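Local coordinates for segregation and condensation protein A (Pyrococcus furiosus, PDB 5XNS), which probably acts as the kleisin subunit of a prokaryotic SMC condensin in chromosome segregation, this C-terminal winged-helix domain docking on a partner protein, at residues E34-I37 with I38-F42; L46-E49 with N50-R53. All coordinates share one frame; numbering follows the deposited sequence.

Interaction 1: E34-I37 with I38-F42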
loop_
_atom_site.group_PDB
_atom_site.type_symbol
_atom_site.label_atom_id
_atom_site.label_comp_id
_atom_site.label_asym_id
_atom_site.label_seq_id
_atom_site.Cartn_x
_atom_site.Cartn_y
_atom_site.Cartn_z
ATOM N N GLU B 34 -24.438 -3.480 -17.392
ATOM C CA GLU B 34 -23.015 -3.588 -17.684
ATOM C C GLU B 34 -22.306 -2.871 -16.541
ATOM O O GLU B 34 -22.762 -1.789 -16.124
ATOM C CB GLU B 34 -22.647 -2.957 -19.027
ATOM C CG GLU B 34 -21.815 -3.860 -19.928
ATOM C CD GLU B 34 -22.400 -5.273 -20.058
ATOM O OE1 GLU B 34 -21.743 -6.229 -19.562
ATOM O OE2 GLU B 34 -23.508 -5.406 -20.648
ATOM N N PRO B 35 -21.222 -3.442 -15.997
ATOM C CA PRO B 35 -20.615 -2.841 -14.793
ATOM C C PRO B 35 -20.171 -1.404 -14.990
ATOM O O PRO B 35 -20.331 -0.598 -14.065
ATOM C CB PRO B 35 -19.434 -3.782 -14.472
ATOM C CG PRO B 35 -19.370 -4.773 -15.595
ATOM C CD PRO B 35 -20.707 -4.798 -16.255
ATOM N N LYS B 36 -19.654 -1.048 -16.178
ATOM C CA LYS B 36 -19.209 0.317 -16.403
ATOM C C LYS B 36 -20.373 1.295 -16.380
ATOM O O LYS B 36 -20.204 2.455 -15.994
ATOM C CB LYS B 36 -18.462 0.427 -17.725
ATOM C CG LYS B 36 -17.777 1.773 -17.927
ATOM C CD LYS B 36 -16.895 1.814 -19.183
ATOM C CE LYS B 36 -17.722 1.641 -20.451
ATOM N NZ LYS B 36 -16.910 1.825 -21.686
ATOM N N ILE B 37 -21.553 0.854 -16.800
ATOM C CA ILE B 37 -22.693 1.755 -16.836
ATOM C C ILE B 37 -23.300 1.894 -15.449
ATOM O O ILE B 37 -23.711 2.991 -15.053
ATOM C CB ILE B 37 -23.716 1.267 -17.876
ATOM C CG1 ILE B 37 -23.057 1.180 -19.257
ATOM C CG2 ILE B 37 -24.909 2.204 -17.933
ATOM C CD1 ILE B 37 -22.443 2.495 -19.716
ATOM N N ILE B 38 -23.354 0.797 -14.685
ATOM C CA ILE B 38 -23.713 0.909 -13.275
ATOM C C ILE B 38 -22.778 1.889 -12.588
ATOM O O ILE B 38 -23.218 2.822 -11.909
ATOM C CB ILE B 38 -23.685 -0.466 -12.587
ATOM C CG1 ILE B 38 -24.680 -1.420 -13.249
ATOM C CG2 ILE B 38 -24.038 -0.316 -11.116
ATOM C CD1 ILE B 38 -24.434 -2.863 -12.911
ATOM N N ALA B 39 -21.474 1.720 -12.798
ATOM C CA ALA B 39 -20.516 2.585 -12.122
ATOM C C ALA B 39 -20.705 4.038 -12.540
ATOM O O ALA B 39 -20.729 4.942 -11.693
ATOM C CB ALA B 39 -19.096 2.103 -12.414
ATOM N N ARG B 40 -20.882 4.277 -13.844
ATOM C CA ARG B 40 -21.022 5.644 -14.344
ATOM C C ARG B 40 -22.287 6.321 -13.811
ATOM O O ARG B 40 -22.265 7.507 -13.456
ATOM C CB ARG B 40 -21.012 5.620 -15.871
ATOM C CG ARG B 40 -21.086 6.985 -16.528
ATOM C CD ARG B 40 -21.188 6.835 -18.043
ATOM N NE ARG B 40 -19.963 6.298 -18.638
ATOM C CZ ARG B 40 -19.909 5.761 -19.854
ATOM N NH1 ARG B 40 -21.020 5.674 -20.579
ATOM N NH2 ARG B 40 -18.756 5.305 -20.348
ATOM N N THR B 41 -23.398 5.588 -13.749
ATOM C CA THR B 41 -24.616 6.153 -13.174
ATOM C C THR B 41 -24.382 6.555 -11.725
ATOM O O THR B 41 -24.729 7.667 -11.311
ATOM C CB THR B 41 -25.766 5.145 -13.264
ATOM O OG1 THR B 41 -25.859 4.632 -14.601
ATOM C CG2 THR B 41 -27.104 5.807 -12.863
ATOM N N PHE B 42 -23.780 5.652 -10.942
ATOM C CA PHE B 42 -23.469 5.944 -9.548
ATOM C C PHE B 42 -22.594 7.195 -9.443
ATOM O O PHE B 42 -22.891 8.119 -8.667
ATOM C CB PHE B 42 -22.790 4.720 -8.930
ATOM C CG PHE B 42 -22.590 4.797 -7.442
ATOM C CD1 PHE B 42 -23.589 5.290 -6.608
ATOM C CD2 PHE B 42 -21.408 4.327 -6.867
ATOM C CE1 PHE B 42 -23.398 5.348 -5.231
ATOM C CE2 PHE B 42 -21.212 4.366 -5.492
ATOM C CZ PHE B 42 -22.208 4.877 -4.668
#
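The opening turns of helix 35-50, which probably corresponds to the recognition helix of a winged-helix domain, are joined here by residues three and four apart, with Glu34 as the N-cap residue. Ile38 N bonds to Glu34 O at 3.0 Å in an almost straight line (172°), and Ala39 N and Arg40 N continue the i to i+4 pattern onto Pro35 O and Lys36 O. Ile37 O then takes two donors: Thr41 N at 2.9 Å and the hydroxyl Thr41 OG1 at 2.7 Å, arriving from opposite faces of the carbonyl plane. The second bond follows from a chi1 of -50°, which swings OG1 beside its own backbone N and back over the preceding turn. A valine here would probably leave Ile37 O with just the backbone N-H of the two donors. A second group of side chains gathers round Arg40. Ile37 CD1 lies over one face of its guanidinium, 3.6 Å from Arg40 NH1, while Lys36 runs alongside, its CE 3.8 Å from Arg40 NH2. Lys36 NZ stands 4.2 Å from the same NH2, an approach of like charges. It is probably eased from outside this helix, where an acidic side chain of the other protein chain pairs with Arg40 NE. In the fold, Thr41 packs on Phe26 and Pro31, and Ile38 on Val30, in the connection between strand 24-25 and this helix; Pro35, Lys36, Ile38 and Phe42 meet the other protein chain.

Interaction 2: L46-E49 with N50-R53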
loop_
_atom_site.group_PDB
_atom_site.type_symbol
_atom_site.label_atom_id
_atom_site.label_comp_id
_atom_site.label_asym_id
_atom_site.label_seq_id
_atom_site.Cartn_x
_atom_site.Cartn_y
_atom_site.Cartn_z
ATOM N N LEU B 46 -23.145 10.855 -7.696
ATOM C CA LEU B 46 -22.273 11.420 -6.667
ATOM C C LEU B 46 -21.796 12.811 -7.055
ATOM O O LEU B 46 -21.642 13.679 -6.186
ATOM C CB LEU B 46 -21.092 10.493 -6.392
ATOM C CG LEU B 46 -21.579 9.171 -5.815
ATOM C CD1 LEU B 46 -20.580 8.058 -6.134
ATOM C CD2 LEU B 46 -21.833 9.289 -4.325
ATOM N N PHE B 47 -21.538 13.038 -8.353
ATOM C CA PHE B 47 -21.261 14.393 -8.832
ATOM C C PHE B 47 -22.422 15.332 -8.500
ATOM O O PHE B 47 -22.224 16.435 -7.972
ATOM C CB PHE B 47 -21.001 14.386 -10.343
ATOM C CG PHE B 47 -19.668 13.775 -10.751
ATOM C CD1 PHE B 47 -18.734 13.378 -9.806
ATOM C CD2 PHE B 47 -19.362 13.600 -12.094
ATOM C CE1 PHE B 47 -17.512 12.829 -10.191
ATOM C CE2 PHE B 47 -18.151 13.050 -12.489
ATOM C CZ PHE B 47 -17.225 12.667 -11.538
ATOM N N LEU B 48 -23.649 14.901 -8.804
ATOM C CA LEU B 48 -24.804 15.746 -8.534
ATOM C C LEU B 48 -24.973 15.976 -7.039
ATOM O O LEU B 48 -25.386 17.058 -6.612
ATOM C CB LEU B 48 -26.064 15.129 -9.150
ATOM C CG LEU B 48 -26.193 15.291 -10.680
ATOM C CD1 LEU B 48 -27.255 14.371 -11.229
ATOM C CD2 LEU B 48 -26.490 16.733 -11.088
ATOM N N GLU B 49 -24.649 14.977 -6.223
ATOM C CA GLU B 49 -24.829 15.165 -4.791
ATOM C C GLU B 49 -23.779 16.107 -4.221
ATOM O O GLU B 49 -24.089 16.910 -3.338
ATOM C CB GLU B 49 -24.801 13.828 -4.062
ATOM C CG GLU B 49 -25.078 13.995 -2.579
ATOM C CD GLU B 49 -25.273 12.688 -1.872
ATOM O OE1 GLU B 49 -24.449 11.774 -2.105
ATOM O OE2 GLU B 49 -26.252 12.582 -1.091
ATOM N N ASN B 50 -22.548 16.050 -4.734
ATOM C CA ASN B 50 -21.515 16.950 -4.241
ATOM C C ASN B 50 -21.827 18.401 -4.585
ATOM O O ASN B 50 -21.367 19.310 -3.890
ATOM C CB ASN B 50 -20.155 16.544 -4.808
ATOM C CG ASN B 50 -19.009 17.003 -3.934
ATOM O OD1 ASN B 50 -18.834 16.514 -2.810
ATOM N ND2 ASN B 50 -18.237 17.959 -4.429
ATOM N N MET B 51 -22.596 18.636 -5.647
ATOM C CA MET B 51 -23.045 19.972 -6.017
ATOM C C MET B 51 -24.359 20.365 -5.355
ATOM O O MET B 51 -24.872 21.452 -5.638
ATOM C CB MET B 51 -23.215 20.091 -7.535
ATOM C CG MET B 51 -21.982 19.807 -8.343
ATOM S SD MET B 51 -22.375 19.811 -10.114
ATOM C CE MET B 51 -23.294 18.308 -10.321
ATOM N N GLY B 52 -24.920 19.511 -4.504
ATOM C CA GLY B 52 -26.151 19.837 -3.820
ATOM C C GLY B 52 -27.409 19.742 -4.656
ATOM O O GLY B 52 -28.451 20.244 -4.230
ATOM N N ARG B 53 -27.360 19.095 -5.828
ATOM C CA ARG B 53 -28.541 19.017 -6.684
ATOM C C ARG B 53 -29.404 17.789 -6.433
ATOM O O ARG B 53 -30.603 17.822 -6.753
ATOM C CB ARG B 53 -28.145 19.073 -8.157
ATOM C CG ARG B 53 -27.298 20.261 -8.491
ATOM C CD ARG B 53 -27.287 20.547 -9.982
ATOM N NE ARG B 53 -26.484 21.735 -10.258
ATOM C CZ ARG B 53 -26.900 22.989 -10.056
ATOM N NH1 ARG B 53 -28.125 23.231 -9.587
ATOM N NH2 ARG B 53 -26.081 24.018 -10.332
#
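Leu48 O is approached by two backbone donors, Arg53 N at 2.9 Å and, more weakly, Met51 N at 3.3 Å. The first closes the six-residue loop of a Schellman motif that ends helix 35-50; the inner bond, Gly52 N to Glu49 O at 3.0 Å, comes in well above the plane of the carbonyl, 69° out of it. Gly52 makes the reversal with a phi of 76°, a region that residues with a CB enter less readily. Asn50 N to Leu46 O and Met51 N to Phe47 O are the last regular helical bonds. The polar ends of the final turn find partners beyond it: Glu49 OE2 accepts from Ile56 N in strand 54-58, Glu49 OE1 has a hydrogen bond with a polar side chain and a salt bridge with a basic side chain of the other protein chain, and Asn50 OD1 bonds to that chain's backbone. On the side facing helix 3-20, Leu48 packs on Val6 and Tyr10. The Met51 chain bends at its thioether (chi3 -72°), which turns the methyl back against the last turn, beside Phe47 O and Leu48 CA: CE comes to 3.6 Å from Leu48 CD2, where the two side chains cross obliquely, and the same CD2 lies 4.1 Å from Arg53 CD.

How the interactions relate
Interactions 1 and 2 are the two ends of one helix, 35-50, with centres about 17 Å apart and no direct touch between them. The first lies in its opening turns, where i to i+4 bonds begin; the second is where that pattern gives way to a Schellman turn leading into strand 54-58. Both ends also face the other protein chain of the assembly: the 34-42 range through Arg40 and apolar packing, the 46-53 range through Glu49 and Asn50. The helix thus presents polar contacts near each end, consistent with the recognition-helix position of a winged-helix domain being used here for protein docking.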